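Local coordinates for ATP-dependent DNA helicase PIF1 (Candida albicans, PDB 7OTJ), which probably couples ATP hydrolysis to 5'-3' unwinding of DNA, G-quadruplexes included, and so helps keep the nuclear and mitochondrial genomes stable, at residues S5-Y10 against T185-F190; S20-G25 against Q181-L186; G49-A54 against R99-L104; I106-M111 against F145-P150. One frame throughout, in Å; residues are numbered along the deposited sequence.

Interaction 1 (S5-Y10 against T185-F190). With ADP (adenosine-5'-diphosphate), chain E.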
# COMPACT_ATOMS: atom_id res chain seq x y z
N SER A 5 21.71 -3.01 10.06
CA SER A 5 22.58 -2.08 10.77
C SER A 5 22.43 -2.25 12.28
O SER A 5 21.50 -2.90 12.78
CB SER A 5 22.26 -0.64 10.38
OG SER A 5 20.96 -0.29 10.84
N ASN A 6 23.35 -1.62 13.02
CA ASN A 6 23.26 -1.63 14.48
C ASN A 6 22.04 -0.86 14.97
O ASN A 6 21.49 -1.18 16.03
CB ASN A 6 24.53 -1.06 15.10
CG ASN A 6 25.76 -1.86 14.74
OD1 ASN A 6 25.69 -3.07 14.49
ND2 ASN A 6 26.91 -1.20 14.72
N GLU A 7 21.60 0.15 14.22
CA GLU A 7 20.35 0.82 14.56
C GLU A 7 19.16 -0.10 14.31
O GLU A 7 18.25 -0.19 15.14
CB GLU A 7 20.20 2.11 13.76
CG GLU A 7 21.08 3.24 14.24
CD GLU A 7 20.76 4.55 13.54
OE1 GLU A 7 20.39 4.52 12.34
OE2 GLU A 7 20.87 5.61 14.19
N GLN A 8 19.15 -0.79 13.16
CA GLN A 8 18.06 -1.73 12.87
C GLN A 8 18.04 -2.87 13.88
O GLN A 8 16.97 -3.29 14.32
CB GLN A 8 18.19 -2.26 11.45
CG GLN A 8 17.79 -1.26 10.37
CD GLN A 8 18.10 -1.77 8.97
OE1 GLN A 8 19.15 -2.37 8.72
NE2 GLN A 8 17.17 -1.54 8.04
N GLU A 9 19.22 -3.39 14.24
CA GLU A 9 19.27 -4.45 15.24
C GLU A 9 18.75 -3.97 16.59
O GLU A 9 18.08 -4.73 17.31
CB GLU A 9 20.70 -4.98 15.38
CG GLU A 9 21.20 -5.83 14.21
CD GLU A 9 20.57 -7.21 14.19
OE1 GLU A 9 20.01 -7.63 15.22
OE2 GLU A 9 20.63 -7.87 13.13
N TYR A 10 19.05 -2.72 16.96
CA TYR A 10 18.61 -2.21 18.25
C TYR A 10 17.09 -2.13 18.33
O TYR A 10 16.50 -2.48 19.36
CB TYR A 10 19.24 -0.85 18.52
CG TYR A 10 18.77 -0.20 19.81
CD1 TYR A 10 19.33 -0.55 21.03
CD2 TYR A 10 17.77 0.77 19.79
CE1 TYR A 10 18.90 0.04 22.20
CE2 TYR A 10 17.34 1.36 20.96
CZ TYR A 10 17.91 0.99 22.16
OH TYR A 10 17.48 1.59 23.33
N THR A 185 14.48 6.29 16.30
CA THR A 185 14.65 6.93 15.01
C THR A 185 15.82 6.29 14.28
O THR A 185 16.96 6.31 14.77
CB THR A 185 14.88 8.44 15.17
OG1 THR A 185 13.71 9.03 15.75
CG2 THR A 185 15.18 9.09 13.81
N LEU A 186 15.54 5.68 13.13
CA LEU A 186 16.58 5.26 12.20
C LEU A 186 17.09 6.47 11.43
O LEU A 186 16.31 7.30 10.96
CB LEU A 186 16.03 4.21 11.24
CG LEU A 186 15.66 2.84 11.78
CD1 LEU A 186 15.17 1.94 10.66
CD2 LEU A 186 16.85 2.21 12.48
N LYS A 187 18.41 6.55 11.26
CA LYS A 187 19.02 7.75 10.67
C LYS A 187 19.73 7.52 9.35
O LYS A 187 19.90 8.50 8.60
CB LYS A 187 20.01 8.38 11.66
CG LYS A 187 19.36 9.17 12.79
CD LYS A 187 20.02 8.85 14.13
CE LYS A 187 21.51 9.13 14.11
NZ LYS A 187 22.15 8.86 15.43
N GLU A 188 20.12 6.30 9.01
CA GLU A 188 20.90 6.04 7.81
C GLU A 188 19.98 5.74 6.63
O GLU A 188 19.23 4.75 6.66
CB GLU A 188 21.87 4.88 8.04
CG GLU A 188 22.68 4.48 6.82
CD GLU A 188 23.53 3.25 7.07
OE1 GLU A 188 24.46 3.00 6.27
OE2 GLU A 188 23.27 2.53 8.06
N ILE A 189 20.07 6.55 5.58
CA ILE A 189 19.22 6.40 4.40
C ILE A 189 19.91 5.45 3.43
O ILE A 189 21.06 5.67 3.05
CB ILE A 189 18.94 7.77 3.75
CG1 ILE A 189 17.98 8.57 4.63
CG2 ILE A 189 18.39 7.62 2.34
CD1 ILE A 189 17.71 9.95 4.12
N PHE A 190 19.21 4.37 3.06
CA PHE A 190 19.73 3.35 2.16
C PHE A 190 19.28 3.52 0.72
O PHE A 190 20.05 3.22 -0.20
CB PHE A 190 19.32 1.95 2.65
CG PHE A 190 19.96 1.53 3.94
CD1 PHE A 190 21.29 1.15 3.98
CD2 PHE A 190 19.23 1.51 5.12
CE1 PHE A 190 21.89 0.76 5.17
CE2 PHE A 190 19.82 1.12 6.31
CZ PHE A 190 21.15 0.75 6.34
PB ADP E . 11.58 2.53 4.41
O1B ADP E . 12.10 3.25 5.64
O2B ADP E . 10.50 1.50 4.67
O3B ADP E . 11.31 3.43 3.24
PA ADP E . 12.71 0.32 2.99
O1A ADP E . 12.62 -0.84 3.94
O2A ADP E . 11.69 0.48 1.89
O3A ADP E . 12.84 1.66 3.89
O5' ADP E . 14.16 0.33 2.30
C5' ADP E . 14.35 0.99 1.06
C4' ADP E . 15.55 0.37 0.36
O4' ADP E . 16.66 0.34 1.26
C3' ADP E . 15.24 -1.06 -0.02
O3' ADP E . 15.46 -1.22 -1.43
C2' ADP E . 16.23 -1.92 0.74
O2' ADP E . 16.79 -2.93 -0.11
C1' ADP E . 17.29 -0.94 1.20
N9 ADP E . 17.78 -1.29 2.55
C8 ADP E . 17.04 -1.28 3.67
N7 ADP E . 17.79 -1.65 4.75
C5 ADP E . 19.03 -1.91 4.30
C6 ADP E . 20.31 -2.35 4.91
N6 ADP E . 20.41 -2.60 6.24
N1 ADP E . 21.37 -2.50 4.09
C2 ADP E . 21.28 -2.26 2.76
N3 ADP E . 20.16 -1.86 2.15
C4 ADP E . 19.02 -1.67 2.85
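Glu-7, in the first turn of helix 6-16, meets Leu-186 of strand 182-186 and Lys-187 just after it in the chain, and its side chain can be traced atom by atom. CB packs on the Leu-186 CD2 methyl at 3.6 Å. CG sits beside the backbone N, anti to the carbonyl carbon (chi1 -74°), and the chain then runs extended to the carboxylate. There OE1 accepts Lys-187 N at 3.0 Å, an almost straight bond (168° at the hydrogen) that arrives on the syn side of the oxygen, 27° out of the carboxylate plane. OE2 lies against Lys-187 CD at 3.4 Å. The two side chains cross at about a right angle, and Glu-7 OE2 to Lys-187 NZ is a long salt bridge of 3.7 Å, so the main-chain amide gives the closer polar contact.

One residue on, Gln-8 takes part in a capping box with Ser-5: Gln-8 N donates to Ser-5 OG, while Ser-5 N reaches a lone pair of Gln-8 OE1 in the amide plane. The same OE1 accepts ADP N6 at 2.8 Å; Gln-8 NE2 makes a weak bond to ADP N7 and also bonds Gly-30 O. Phe-190 supplies a wall, with ADP C6 3.4 Å above the centre of its ring and Glu-188 CG on the opposite face, offset toward the rim; the Glu-188 carboxylate itself pairs with Lys-193. A glutamine reading adenine N6 and N7 beside an aromatic ring is consistent with the Q motif found in helicases, here in the nucleotide pocket of the RecA-like domain.

Interaction 2 (S20-G25 against Q181-L186)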
# COMPACT_ATOMS: atom_id res chain seq x y z
N SER A 20 5.76 -2.04 23.57
CA SER A 20 4.99 -1.39 22.53
C SER A 20 5.69 -0.10 22.14
O SER A 20 6.00 0.74 23.00
CB SER A 20 3.57 -1.11 23.01
OG SER A 20 2.80 -2.30 23.03
N LEU A 21 5.98 0.06 20.85
CA LEU A 21 6.80 1.18 20.44
C LEU A 21 6.46 1.61 19.02
O LEU A 21 5.83 0.89 18.25
CB LEU A 21 8.29 0.84 20.55
CG LEU A 21 8.89 -0.35 19.80
CD1 LEU A 21 9.13 -0.03 18.31
CD2 LEU A 21 10.18 -0.77 20.47
N PHE A 22 6.93 2.81 18.70
CA PHE A 22 6.89 3.38 17.36
C PHE A 22 8.32 3.69 16.95
O PHE A 22 9.05 4.33 17.69
CB PHE A 22 6.02 4.64 17.35
CG PHE A 22 6.26 5.55 16.17
CD1 PHE A 22 6.00 5.14 14.88
CD2 PHE A 22 6.70 6.85 16.38
CE1 PHE A 22 6.19 6.00 13.81
CE2 PHE A 22 6.89 7.71 15.33
CZ PHE A 22 6.64 7.29 14.04
N TYR A 23 8.73 3.19 15.79
CA TYR A 23 10.05 3.53 15.29
C TYR A 23 9.92 4.21 13.93
O TYR A 23 9.07 3.83 13.11
CB TYR A 23 10.98 2.32 15.24
CG TYR A 23 10.71 1.26 14.20
CD1 TYR A 23 11.38 1.28 12.98
CD2 TYR A 23 9.83 0.21 14.45
CE1 TYR A 23 11.16 0.30 12.03
CE2 TYR A 23 9.61 -0.77 13.50
CZ TYR A 23 10.28 -0.72 12.30
OH TYR A 23 10.06 -1.70 11.35
N THR A 24 10.70 5.26 13.74
CA THR A 24 10.54 6.15 12.60
C THR A 24 11.87 6.45 11.92
O THR A 24 12.92 5.91 12.30
CB THR A 24 9.86 7.44 13.06
OG1 THR A 24 9.34 8.14 11.92
CG2 THR A 24 10.83 8.33 13.82
N GLY A 25 11.84 7.32 10.93
CA GLY A 25 13.01 7.68 10.15
C GLY A 25 12.59 8.12 8.77
O GLY A 25 11.49 7.83 8.30
N GLN A 181 5.29 3.22 24.09
CA GLN A 181 6.17 3.41 25.24
C GLN A 181 7.53 3.99 24.87
O GLN A 181 8.22 4.51 25.74
CB GLN A 181 6.37 2.09 25.98
CG GLN A 181 5.07 1.39 26.31
CD GLN A 181 5.30 0.08 27.04
OE1 GLN A 181 5.33 -0.99 26.42
NE2 GLN A 181 5.48 0.16 28.35
N ARG A 182 7.93 3.89 23.60
CA ARG A 182 9.26 4.28 23.20
C ARG A 182 9.22 4.66 21.73
O ARG A 182 8.43 4.10 20.95
CB ARG A 182 10.28 3.15 23.44
CG ARG A 182 11.71 3.62 23.60
CD ARG A 182 12.72 2.51 23.26
NE ARG A 182 14.06 2.80 23.76
CZ ARG A 182 14.86 3.73 23.26
NH1 ARG A 182 14.49 4.52 22.26
NH2 ARG A 182 16.08 3.89 23.79
N THR A 183 10.02 5.65 21.36
CA THR A 183 10.19 6.05 19.98
C THR A 183 11.66 5.96 19.62
O THR A 183 12.51 6.52 20.31
CB THR A 183 9.66 7.47 19.75
OG1 THR A 183 8.26 7.51 20.07
CG2 THR A 183 9.84 7.89 18.28
N ILE A 184 11.96 5.26 18.53
CA ILE A 184 13.32 5.07 18.05
C ILE A 184 13.39 5.59 16.62
O ILE A 184 12.47 5.38 15.83
CB ILE A 184 13.76 3.59 18.11
CG1 ILE A 184 13.53 3.02 19.51
CG2 ILE A 184 15.22 3.46 17.73
CD1 ILE A 184 13.76 1.53 19.61
N THR A 185 14.48 6.29 16.30
CA THR A 185 14.65 6.93 15.01
C THR A 185 15.82 6.29 14.28
O THR A 185 16.96 6.31 14.77
CB THR A 185 14.88 8.44 15.17
OG1 THR A 185 13.71 9.03 15.75
CG2 THR A 185 15.18 9.09 13.81
N LEU A 186 15.54 5.68 13.13
CA LEU A 186 16.58 5.26 12.20
C LEU A 186 17.09 6.47 11.43
O LEU A 186 16.31 7.30 10.96
CB LEU A 186 16.03 4.21 11.24
CG LEU A 186 15.66 2.84 11.78
CD1 LEU A 186 15.17 1.94 10.66
CD2 LEU A 186 16.85 2.21 12.48
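The strand that leads into the Walker A P-loop, 21-25, pairs in parallel with strand 182-186 at the edge of the RecA-like sheet: Phe-22 faces Thr-183, Tyr-23 faces Ile-184 and Thr-24 faces Thr-185. The strand axes approach to 4.5 Å at 24° to each other. Phe-22 and Thr-24 each use both backbone polar groups across the contact: Phe-22 N bonds Arg-182 O at 3.0 Å, Ile-184 N bonds Phe-22 O, Thr-24 N bonds Ile-184 O at 2.7 Å, and Leu-186 N bonds Thr-24 O at 2.8 Å. Ahead of this pairing, Ser-20 and Gln-181 are joined twice. Gln-181 N donates to Ser-20 O, and the extended Gln-181 side chain brings OE1 to within 3.1 Å of Ser-20 N, which meets one of its lone pairs in the amide plane.

On one side of the sheet, Phe-22 runs alongside Thr-183 and Thr-24 alongside Thr-185. Thr-183 CG2 rests 3.8 Å from Phe-22 CD2, and Thr-24 CG2 lies 3.5 Å from Thr-185 OG1; Thr-24 OG1 itself is bonded to Gly-143 O and Tyr-509 OH. On the other side, Tyr-23 CB and Ile-184 CB are 4.2 Å apart, and Leu-21 CD2 touches Ile-184 CD1.

That second side is packed by helix 6-16, whose Val-11 touches Tyr-23 and Ile-184, and by helix 31-45, where Lys-31 O bonds Tyr-23 OH. Against the first, Trp-176 meets the Phe-22 ring edge-to-face. Within the sheet, the backbones of Leu-21 and Tyr-23 bond strand 138-143, the neighbour on the other edge of strand 21-25.

Interaction 3 (G49-A54 against R99-L104). With PO4 (phosphate ion), chain P.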
# COMPACT_ATOMS: atom_id res chain seq x y z
N GLY A 49 0.06 -15.41 16.22
CA GLY A 49 -0.35 -14.25 16.99
C GLY A 49 0.29 -12.95 16.58
O GLY A 49 0.28 -11.98 17.35
N VAL A 50 0.81 -12.89 15.36
CA VAL A 50 1.44 -11.68 14.84
C VAL A 50 0.56 -11.15 13.72
O VAL A 50 0.35 -11.83 12.71
CB VAL A 50 2.87 -11.95 14.34
CG1 VAL A 50 3.51 -10.65 13.89
CG2 VAL A 50 3.69 -12.64 15.42
N ALA A 51 0.02 -9.96 13.93
CA ALA A 51 -0.85 -9.30 12.96
C ALA A 51 -0.01 -8.30 12.16
O ALA A 51 0.48 -7.31 12.72
CB ALA A 51 -2.00 -8.62 13.68
N VAL A 52 0.20 -8.58 10.87
CA VAL A 52 0.95 -7.69 9.98
C VAL A 52 -0.02 -6.80 9.22
O VAL A 52 -0.88 -7.30 8.48
CB VAL A 52 1.84 -8.49 9.01
CG1 VAL A 52 2.65 -7.54 8.14
CG2 VAL A 52 2.73 -9.47 9.75
N THR A 53 0.15 -5.48 9.32
CA THR A 53 -0.80 -4.54 8.74
C THR A 53 -0.08 -3.28 8.29
O THR A 53 1.02 -2.96 8.75
CB THR A 53 -1.93 -4.09 9.69
OG1 THR A 53 -1.39 -3.36 10.80
CG2 THR A 53 -2.78 -5.26 10.18
N ALA A 54 -0.69 -2.61 7.32
CA ALA A 54 -0.24 -1.30 6.86
C ALA A 54 -1.47 -0.48 6.50
O ALA A 54 -2.58 -1.01 6.37
CB ALA A 54 0.72 -1.42 5.67
N ARG A 99 -8.65 -12.14 19.26
CA ARG A 99 -8.29 -12.73 20.54
C ARG A 99 -6.96 -13.47 20.49
O ARG A 99 -6.25 -13.52 21.50
CB ARG A 99 -9.39 -13.68 21.03
CG ARG A 99 -10.63 -12.96 21.53
CD ARG A 99 -11.67 -13.93 22.06
NE ARG A 99 -12.03 -14.93 21.07
CZ ARG A 99 -11.70 -16.21 21.14
NH1 ARG A 99 -11.00 -16.69 22.16
NH2 ARG A 99 -12.07 -17.04 20.16
N GLU A 100 -6.58 -14.01 19.33
CA GLU A 100 -5.32 -14.73 19.21
C GLU A 100 -4.14 -13.82 18.88
O GLU A 100 -3.00 -14.31 18.88
CB GLU A 100 -5.44 -15.81 18.12
CG GLU A 100 -6.54 -16.83 18.36
CD GLU A 100 -6.56 -17.92 17.31
OE1 GLU A 100 -6.70 -19.11 17.68
OE2 GLU A 100 -6.43 -17.59 16.11
N THR A 101 -4.37 -12.53 18.62
CA THR A 101 -3.28 -11.63 18.26
C THR A 101 -2.48 -11.23 19.49
O THR A 101 -3.05 -10.83 20.51
CB THR A 101 -3.82 -10.38 17.55
OG1 THR A 101 -4.31 -10.72 16.25
CG2 THR A 101 -2.73 -9.33 17.39
N ARG A 102 -1.15 -11.34 19.40
CA ARG A 102 -0.25 -10.89 20.45
C ARG A 102 0.50 -9.62 20.11
O ARG A 102 0.76 -8.81 21.00
CB ARG A 102 0.78 -11.98 20.78
CG ARG A 102 0.17 -13.28 21.27
CD ARG A 102 -0.58 -13.08 22.58
NE ARG A 102 0.29 -12.58 23.63
CZ ARG A 102 1.07 -13.35 24.38
NH1 ARG A 102 1.09 -14.66 24.23
NH2 ARG A 102 1.85 -12.78 25.30
N VAL A 103 0.86 -9.42 18.84
CA VAL A 103 1.55 -8.23 18.38
C VAL A 103 0.79 -7.67 17.19
O VAL A 103 0.40 -8.42 16.29
CB VAL A 103 3.01 -8.53 18.00
CG1 VAL A 103 3.73 -7.26 17.52
CG2 VAL A 103 3.75 -9.17 19.15
N LEU A 104 0.61 -6.35 17.17
CA LEU A 104 -0.03 -5.68 16.04
C LEU A 104 1.00 -4.74 15.43
O LEU A 104 1.41 -3.76 16.05
CB LEU A 104 -1.28 -4.92 16.47
CG LEU A 104 -1.97 -4.08 15.38
CD1 LEU A 104 -2.29 -4.92 14.16
CD2 LEU A 104 -3.23 -3.46 15.93
P PO4 P . 3.74 -9.70 24.47
O1 PO4 P . 3.90 -10.63 25.65
O2 PO4 P . 4.12 -8.30 24.89
O3 PO4 P . 2.31 -9.70 23.98
O4 PO4 P . 4.64 -10.15 23.35
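Gly-49 O accepts two amides at once, Arg-102 N at 2.6 Å and Val-103 N at 3.0 Å. Arg-102 N comes in the carbonyl plane, on a lone pair, whereas Val-103 N lies nearly along the C=O axis, which is how one oxygen can serve both. Ala-51 N then donates to Val-103 O at 2.8 Å, and parallel pairing of Val-50 with Val-103 and Ala-51 with Leu-104 is set. This is the start of two adjacent strands, 50-54 and 103-107, in the parallel sheet of the RecA-like helicase domain; helix 92-100 delivers the second strand, and Thr-101 OG1 bonds back to Arg-97 O.

Val-50 and Val-103 point to the side packed by helix 31-45. On the other side Ala-51 CB is touched by Thr-101 CG2 at 3.8 Å and by Leu-104 CD1 at 3.7 Å, with Phe-71 of helix 68-72 near by. At the periphery, Arg-102 NH2 makes a weak bond to O3 of a phosphate probably taken from the crystallisation liquor. Leu-104, its CG anti to the backbone N (chi1 176°), crosses Thr-53 at about a right angle, its CD1 3.8 Å from Thr-53 OG1, which is itself bonded to Ile-105 O.

Interaction 4 (I106-M111 against F145-P150). With ALF (tetrafluoroaluminate ion), chain F.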
# COMPACT_ATOMS: atom_id res chain seq x y z
N ILE A 106 1.84 -2.09 12.45
CA ILE A 106 1.18 -1.16 11.53
C ILE A 106 2.28 -0.39 10.81
O ILE A 106 2.89 0.52 11.37
CB ILE A 106 0.24 -0.18 12.25
CG1 ILE A 106 -0.69 -0.93 13.20
CG2 ILE A 106 -0.56 0.61 11.22
CD1 ILE A 106 -1.59 -0.01 13.99
N ASP A 107 2.53 -0.76 9.55
CA ASP A 107 3.47 0.00 8.74
C ASP A 107 2.73 1.18 8.10
O ASP A 107 1.50 1.20 8.01
CB ASP A 107 4.12 -0.89 7.67
CG ASP A 107 5.47 -0.35 7.18
OD1 ASP A 107 5.81 0.82 7.46
OD2 ASP A 107 6.21 -1.11 6.51
N GLU A 108 3.51 2.18 7.69
CA GLU A 108 2.98 3.42 7.13
C GLU A 108 1.92 4.02 8.05
O GLU A 108 0.79 4.31 7.65
CB GLU A 108 2.43 3.19 5.72
CG GLU A 108 3.48 2.73 4.72
CD GLU A 108 4.55 3.80 4.43
OE1 GLU A 108 5.49 3.50 3.67
OE2 GLU A 108 4.44 4.93 4.95
N ILE A 109 2.32 4.23 9.30
CA ILE A 109 1.42 4.73 10.32
C ILE A 109 0.94 6.15 10.03
O ILE A 109 -0.08 6.58 10.58
CB ILE A 109 2.14 4.66 11.69
CG1 ILE A 109 1.16 4.84 12.85
CG2 ILE A 109 3.27 5.67 11.74
CD1 ILE A 109 0.17 3.71 12.98
N SER A 110 1.63 6.87 9.14
CA SER A 110 1.29 8.28 8.92
C SER A 110 -0.11 8.44 8.36
O SER A 110 -0.79 9.42 8.68
CB SER A 110 2.32 8.94 7.99
OG SER A 110 2.16 8.53 6.64
N MET A 111 -0.58 7.47 7.58
CA MET A 111 -1.89 7.53 6.94
C MET A 111 -2.98 6.90 7.80
O MET A 111 -4.12 6.78 7.34
CB MET A 111 -1.85 6.85 5.56
CG MET A 111 -1.27 7.73 4.45
SD MET A 111 -1.20 7.02 2.78
CE MET A 111 0.11 5.82 2.96
N PHE A 145 5.87 10.47 9.82
CA PHE A 145 4.76 11.42 9.76
C PHE A 145 5.04 12.61 8.84
O PHE A 145 4.11 13.39 8.58
CB PHE A 145 4.40 11.90 11.17
CG PHE A 145 3.70 10.85 12.00
CD1 PHE A 145 2.38 10.49 11.74
CD2 PHE A 145 4.36 10.22 13.05
CE1 PHE A 145 1.74 9.53 12.51
CE2 PHE A 145 3.72 9.25 13.82
CZ PHE A 145 2.41 8.91 13.55
N TYR A 146 6.27 12.78 8.34
CA TYR A 146 6.51 13.76 7.28
C TYR A 146 5.99 13.28 5.93
O TYR A 146 6.01 14.05 4.97
CB TYR A 146 8.00 14.10 7.17
CG TYR A 146 8.48 15.13 8.17
CD1 TYR A 146 7.81 16.34 8.31
CD2 TYR A 146 9.59 14.90 8.97
CE1 TYR A 146 8.23 17.29 9.22
CE2 TYR A 146 10.01 15.84 9.89
CZ TYR A 146 9.33 17.04 10.01
OH TYR A 146 9.74 17.98 10.92
N GLN A 147 5.55 12.04 5.85
CA GLN A 147 4.95 11.46 4.66
C GLN A 147 3.44 11.69 4.72
O GLN A 147 2.96 12.52 5.49
CB GLN A 147 5.39 10.00 4.53
CG GLN A 147 6.92 9.87 4.39
CD GLN A 147 7.39 8.51 3.90
OE1 GLN A 147 6.64 7.77 3.26
NE2 GLN A 147 8.64 8.17 4.20
N LEU A 148 2.69 11.05 3.83
CA LEU A 148 1.30 11.44 3.61
C LEU A 148 0.47 11.34 4.89
O LEU A 148 0.58 10.35 5.62
CB LEU A 148 0.69 10.59 2.50
CG LEU A 148 1.20 11.07 1.13
CD1 LEU A 148 0.97 10.04 0.02
CD2 LEU A 148 0.54 12.39 0.77
N PRO A 149 -0.34 12.35 5.21
CA PRO A 149 -1.20 12.29 6.39
C PRO A 149 -2.41 11.41 6.13
O PRO A 149 -2.61 10.94 5.00
CB PRO A 149 -1.61 13.76 6.59
CG PRO A 149 -1.65 14.29 5.20
CD PRO A 149 -0.49 13.63 4.50
N PRO A 150 -3.23 11.13 7.15
CA PRO A 150 -4.48 10.39 6.91
C PRO A 150 -5.36 11.11 5.90
O PRO A 150 -5.45 12.34 5.89
CB PRO A 150 -5.14 10.34 8.29
CG PRO A 150 -4.05 10.57 9.26
CD PRO A 150 -3.06 11.47 8.58
AL ALF F . 9.37 4.48 2.95
F1 ALF F . 8.29 3.35 3.80
F2 ALF F . 10.46 5.60 2.09
F3 ALF F . 9.61 5.34 4.50
F4 ALF F . 9.20 3.58 1.42
O HOH W 1 7.25 5.62 2.66
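Ser-110 points its side chain at the main chain of Leu-148. Its OG lies between the backbone N and the carbonyl carbon (chi1 73°) and donates to Leu-148 O at 2.6 Å, tilted 19° from the carbonyl plane. Alongside, Met-111 and Leu-148 point the same way, with Met-111 CG 4.0 Å from Leu-148 CB. Phe-145 CD1 comes to 3.7 Å from Ser-110 CA, and Phe-145 CZ to 3.8 Å from Ile-109 CG2, the side chains of Ile-109 and Phe-145 crossing obliquely.

Asp-107 at the end of strand 103-107 and Glu-108 just after it occupy the place of the Walker B motif, with Asp-107 OD2 bonded to Ser-32 OG of the P-loop; the run through Gln-147, Leu-148, Pro-149 and Pro-150 matches helicase motif III. The two motifs face the tetrafluoroaluminate, a mimic of the phosphate being transferred. Glu-108 and Gln-147 turn their flat groups 51° apart. Glu-108 OE1 is 2.8 Å from F1 of the ion, whose aluminium also binds a water of uncertain placement. From the other segment Gln-147 NE2 donates to F3 at 3.0 Å, and Asp-144 OD2 takes a further bond from this amide. Gln-456 links both segments, its NE2 bonding Ser-110 OG and Glu-108 OE2 while its OE1 accepts Leu-148 N.

In the fold
From the N terminus, residues 5-10 open the longest loop, closed at 185-190 by interaction 1. Residues 20-25 follow and pair with 181-186, so interaction 2 lies within interaction 1, and the two share Thr-185 and Leu-186. Inside both, interaction 3 closes 49-54 onto 99-104 before interaction 4 opens at 106-111 and closes at 145-150; these two run in series along strand 103-107. All four reach one parallel sheet, from its edge strand 182-186 to strand 50-54. Interactions 2 and 4 touch where Phe-22 CZ lies 3.5 Å from Phe-145 CE2. Interactions 1 and 4 stay about 9 Å apart at their nearest atoms, serving the adenine and tetrafluoroaluminate ends of the nucleotide site.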